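Malate dehydrogenase (Entamoeba histolytica, PDB 3I0P) probably catalyses the reversible, NAD-dependent interconversion of malate and oxaloacetate, as a two-subunit member of the malate/L-lactate dehydrogenase family. Local coordinates at residues V58-D61 with R62-G66; M103-E106 with K107-Y111. All coordinates share one frame; numbering follows the deposited sequence.

Contact 1: V58-D61 with R62-G66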
loop_
_atom_site.group_PDB
_atom_site.type_symbol
_atom_site.label_atom_id
_atom_site.label_comp_id
_atom_site.label_asym_id
_atom_site.label_seq_id
_atom_site.Cartn_x
_atom_site.Cartn_y
_atom_site.Cartn_z
ATOM N N VAL A 58 0.587 -28.240 3.623
ATOM C CA VAL A 58 1.369 -27.140 3.044
ATOM C C VAL A 58 2.856 -27.209 3.409
ATOM O O VAL A 58 3.703 -26.638 2.714
ATOM C CB VAL A 58 0.707 -25.753 3.340
ATOM C CG1 VAL A 58 1.581 -24.583 2.909
ATOM C CG2 VAL A 58 -0.645 -25.681 2.649
ATOM N N TYR A 59 3.175 -27.942 4.470
ATOM C CA TYR A 59 4.563 -28.054 4.914
ATOM C C TYR A 59 5.095 -29.494 4.948
ATOM O O TYR A 59 6.028 -29.818 4.204
ATOM C CB TYR A 59 4.779 -27.299 6.233
ATOM C CG TYR A 59 4.393 -25.842 6.090
ATOM C CD1 TYR A 59 5.230 -24.940 5.424
ATOM C CD2 TYR A 59 3.164 -25.369 6.570
ATOM C CE1 TYR A 59 4.862 -23.608 5.263
ATOM C CE2 TYR A 59 2.796 -24.035 6.411
ATOM C CZ TYR A 59 3.653 -23.162 5.766
ATOM O OH TYR A 59 3.294 -21.845 5.602
ATOM N N ILE A 60 4.488 -30.350 5.775
ATOM C CA ILE A 60 4.969 -31.725 5.955
ATOM C C ILE A 60 4.903 -32.533 4.654
ATOM O O ILE A 60 5.902 -33.099 4.224
ATOM C CB ILE A 60 4.281 -32.453 7.153
ATOM C CG1 ILE A 60 4.356 -31.593 8.435
ATOM C CG2 ILE A 60 4.909 -33.841 7.401
ATOM C CD1 ILE A 60 5.769 -31.175 8.867
ATOM N N ASP A 61 3.743 -32.556 4.014
ATOM C CA ASP A 61 3.587 -33.233 2.730
ATOM C C ASP A 61 4.562 -32.714 1.677
ATOM O O ASP A 61 4.943 -33.439 0.756
ATOM C CB ASP A 61 2.167 -33.055 2.196
ATOM C CG ASP A 61 1.147 -33.957 2.885
ATOM O OD1 ASP A 61 1.525 -34.773 3.763
ATOM O OD2 ASP A 61 -0.048 -33.833 2.530
ATOM N N ARG A 62 4.954 -31.451 1.804
ATOM C CA ARG A 62 5.806 -30.840 0.801
ATOM C C ARG A 62 7.273 -31.171 1.050
ATOM O O ARG A 62 8.026 -31.382 0.095
ATOM C CB ARG A 62 5.544 -29.339 0.700
ATOM C CG ARG A 62 4.137 -29.032 0.255
ATOM C CD ARG A 62 4.065 -27.690 -0.440
ATOM N NE ARG A 62 2.696 -27.335 -0.821
ATOM C CZ ARG A 62 2.287 -26.095 -1.072
ATOM N NH1 ARG A 62 3.135 -25.083 -0.979
ATOM N NH2 ARG A 62 1.031 -25.864 -1.410
ATOM N N ILE A 63 7.669 -31.232 2.323
ATOM C CA ILE A 63 8.990 -31.745 2.701
ATOM C C ILE A 63 9.151 -33.213 2.231
ATOM O O ILE A 63 10.223 -33.620 1.744
ATOM C CB ILE A 63 9.232 -31.639 4.215
ATOM C CG1 ILE A 63 9.149 -30.177 4.666
ATOM C CG2 ILE A 63 10.590 -32.244 4.590
ATOM C CD1 ILE A 63 9.165 -29.981 6.175
ATOM N N LYS A 64 8.069 -33.984 2.372
ATOM C CA LYS A 64 8.004 -35.366 1.898
ATOM C C LYS A 64 8.104 -35.456 0.365
ATOM O O LYS A 64 8.681 -36.406 -0.166
ATOM C CB LYS A 64 6.722 -36.039 2.399
ATOM C CG LYS A 64 6.828 -36.617 3.812
ATOM C CD LYS A 64 5.449 -36.906 4.433
ATOM C CE LYS A 64 4.610 -37.882 3.604
ATOM N NZ LYS A 64 3.154 -37.851 3.943
ATOM N N LYS A 65 7.552 -34.471 -0.341
ATOM C CA LYS A 65 7.659 -34.428 -1.802
ATOM C C LYS A 65 8.882 -33.619 -2.269
ATOM O O LYS A 65 8.951 -33.190 -3.418
ATOM C CB LYS A 65 6.355 -33.911 -2.441
ATOM C CG LYS A 65 5.192 -34.916 -2.384
ATOM C CD LYS A 65 3.920 -34.393 -3.063
ATOM C CE LYS A 65 3.016 -33.644 -2.071
ATOM N NZ LYS A 65 1.994 -32.771 -2.722
ATOM N N GLY A 66 9.843 -33.413 -1.372
ATOM C CA GLY A 66 11.102 -32.725 -1.714
ATOM C C GLY A 66 10.989 -31.265 -2.145
ATOM O O GLY A 66 11.947 -30.699 -2.671
#
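R62 runs its side chain back along the helix over the preceding turn, against V58. Its CB lies near Y59 O; chi1 of -63° sets CG beside the backbone N, 3.5 Å from V58 O. CD comes closer to V58 O, at 3.3 Å. NE is 3.7 Å from the same V58 O, and NH1 at the tip 4.0 Å from it. Extended from CG to NE, the chain carries the guanidinium alongside V58, with V58 CA over one face and V58 CG1 offset toward the rim of the group. R62 also touches M67 and I68. Beside it, D61 and K64, three residues apart, run alongside each other in the same direction, and a weak salt bridge joins D61 OD1 to K64 NZ at 3.5 Å. K56 is the stronger partner of the same carboxylate. I60 CD1 and I63 CD1 meet loosely at 4.5 Å, with L355 packed on I60. The backbone bond I63 N to Y59 O (2.9 Å) has an N-H...O angle of 163°, whereas K65 N to D61 O is weak. Y59 is buried, its OH hydrogen-bonded to H123 ND1. The helix then stops in a Schellman motif: G66, with positive phi, is C-prime, G66 N bonds to I63 O and M67 N to R62 O.

Contact 2: M103-E106 with K107-Y111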
loop_
_atom_site.group_PDB
_atom_site.type_symbol
_atom_site.label_atom_id
_atom_site.label_comp_id
_atom_site.label_asym_id
_atom_site.label_seq_id
_atom_site.Cartn_x
_atom_site.Cartn_y
_atom_site.Cartn_z
ATOM N N MET A 103 17.674 -9.181 9.685
ATOM C CA MET A 103 18.794 -8.591 8.991
ATOM C C MET A 103 18.469 -7.159 8.564
ATOM O O MET A 103 19.289 -6.258 8.750
ATOM C CB MET A 103 19.117 -9.467 7.794
ATOM C CG MET A 103 20.429 -9.204 7.140
ATOM S SD MET A 103 20.996 -10.683 6.270
ATOM C CE MET A 103 22.417 -9.937 5.468
ATOM N N ALA A 104 17.272 -6.939 8.021
ATOM C CA ALA A 104 16.827 -5.587 7.690
ATOM C C ALA A 104 16.732 -4.680 8.927
ATOM O O ALA A 104 17.038 -3.488 8.848
ATOM C CB ALA A 104 15.509 -5.627 6.951
ATOM N N ILE A 105 16.309 -5.247 10.058
ATOM C CA ILE A 105 16.226 -4.518 11.328
ATOM C C ILE A 105 17.617 -4.093 11.797
ATOM O O ILE A 105 17.842 -2.936 12.170
ATOM C CB ILE A 105 15.548 -5.371 12.432
ATOM C CG1 ILE A 105 14.055 -5.530 12.150
ATOM C CG2 ILE A 105 15.755 -4.753 13.813
ATOM C CD1 ILE A 105 13.405 -6.683 12.907
ATOM N N GLU A 106 18.542 -5.044 11.761
ATOM C CA GLU A 106 19.914 -4.854 12.186
ATOM C C GLU A 106 20.545 -3.680 11.429
ATOM O O GLU A 106 21.150 -2.792 12.033
ATOM C CB GLU A 106 20.673 -6.156 11.927
ATOM C CG GLU A 106 21.980 -6.336 12.683
ATOM C CD GLU A 106 22.834 -7.474 12.104
ATOM O OE1 GLU A 106 22.436 -8.072 11.067
ATOM O OE2 GLU A 106 23.906 -7.766 12.690
ATOM N N LYS A 107 20.378 -3.685 10.107
ATOM C CA LYS A 107 20.813 -2.595 9.234
ATOM C C LYS A 107 20.092 -1.273 9.501
ATOM O O LYS A 107 20.675 -0.203 9.314
ATOM C CB LYS A 107 20.616 -2.969 7.763
ATOM C CG LYS A 107 21.314 -4.235 7.335
ATOM C CD LYS A 107 21.219 -4.432 5.839
ATOM C CE LYS A 107 22.113 -5.568 5.389
ATOM N NZ LYS A 107 23.548 -5.304 5.720
ATOM N N ALA A 108 18.829 -1.333 9.910
ATOM C CA ALA A 108 18.096 -0.101 10.192
ATOM C C ALA A 108 18.639 0.535 11.461
ATOM O O ALA A 108 18.813 1.749 11.519
ATOM C CB ALA A 108 16.593 -0.351 10.297
ATOM N N LYS A 109 18.934 -0.302 12.457
ATOM C CA LYS A 109 19.492 0.145 13.731
ATOM C C LYS A 109 20.853 0.814 13.570
ATOM O O LYS A 109 21.179 1.760 14.290
ATOM C CB LYS A 109 19.600 -1.025 14.703
ATOM C CG LYS A 109 18.263 -1.569 15.182
ATOM C CD LYS A 109 17.550 -0.584 16.078
ATOM C CE LYS A 109 16.640 -1.310 17.035
ATOM N NZ LYS A 109 15.833 -0.337 17.809
ATOM N N LYS A 110 21.642 0.331 12.617
ATOM C CA LYS A 110 22.962 0.890 12.384
ATOM C C LYS A 110 22.957 2.125 11.469
ATOM O O LYS A 110 23.753 3.034 11.680
ATOM C CB LYS A 110 23.910 -0.182 11.840
ATOM C CG LYS A 110 25.383 0.138 12.042
ATOM C CD LYS A 110 26.267 -0.926 11.406
ATOM C CE LYS A 110 27.692 -0.396 11.176
ATOM N NZ LYS A 110 28.627 -1.500 10.802
ATOM N N TYR A 111 22.064 2.163 10.472
ATOM C CA TYR A 111 22.084 3.221 9.442
ATOM C C TYR A 111 20.808 4.034 9.312
ATOM O O TYR A 111 20.817 5.098 8.692
ATOM C CB TYR A 111 22.419 2.642 8.071
ATOM C CG TYR A 111 23.782 2.010 7.984
ATOM C CD1 TYR A 111 23.927 0.628 8.064
ATOM C CD2 TYR A 111 24.931 2.792 7.821
ATOM C CE1 TYR A 111 25.177 0.034 7.987
ATOM C CE2 TYR A 111 26.189 2.208 7.739
ATOM C CZ TYR A 111 26.304 0.827 7.823
ATOM O OH TYR A 111 27.546 0.223 7.746
#
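CG of K107 stands beside the backbone N, anti to the carbonyl carbon (chi1 -57°), which sets it 3.2 Å from M103 O; the chain stays extended to CE and bends at chi4. This lays the lysine methylenes alongside M103, where K107 CE approaches M103 CG at 4.4 Å. Its ammonium is claimed outside the turn by E79, in a salt bridge, and by T80 O. K109 repeats the first step but folds earlier: chi2 of -69° bends the chain just beyond CG, which rests 3.3 Å from I105 O and 4.3 Å from I105 CG2, before NZ leads off to E137 O. The backbone bonds differ in straightness: K107 N to M103 O, 3.1 Å, is almost linear at 171°, while A108 N and K110 N meet A104 O and E106 O more bent. M103 and A104 pack on V116 of strand 113-121, I105 and A108 on A288 of strand 282-290, and M103 also on I76 of strand 75-79. Helix 93-111 thus packs on these strands of the mixed sheet as the crossover of the beta-alpha-beta unit joining parallel strands 83-87 and 113-121, and at its end Y111 O bonds to T82 OG1 of the second subunit.

In the fold
Contacts 1 and 2 each join successive turns of a single helix, 55-64 and 93-111, and are partly buried, with centres 33 Å apart and no touch between them. Each helix has an apolar side and a polar one, but the backing differs: 58-66 leans on helix 346-359 and nearby loops, whereas 103-111 lies against the central sheet. The charges differ too. In contact 1 an acid and a lysine pair within the turn, while K107 and K109 of contact 2 send their ammonium groups out to a strand and to loops. In contact 1 the Y59 side chain is about 7 Å from a bound NAD; contact 2 borders the second subunit.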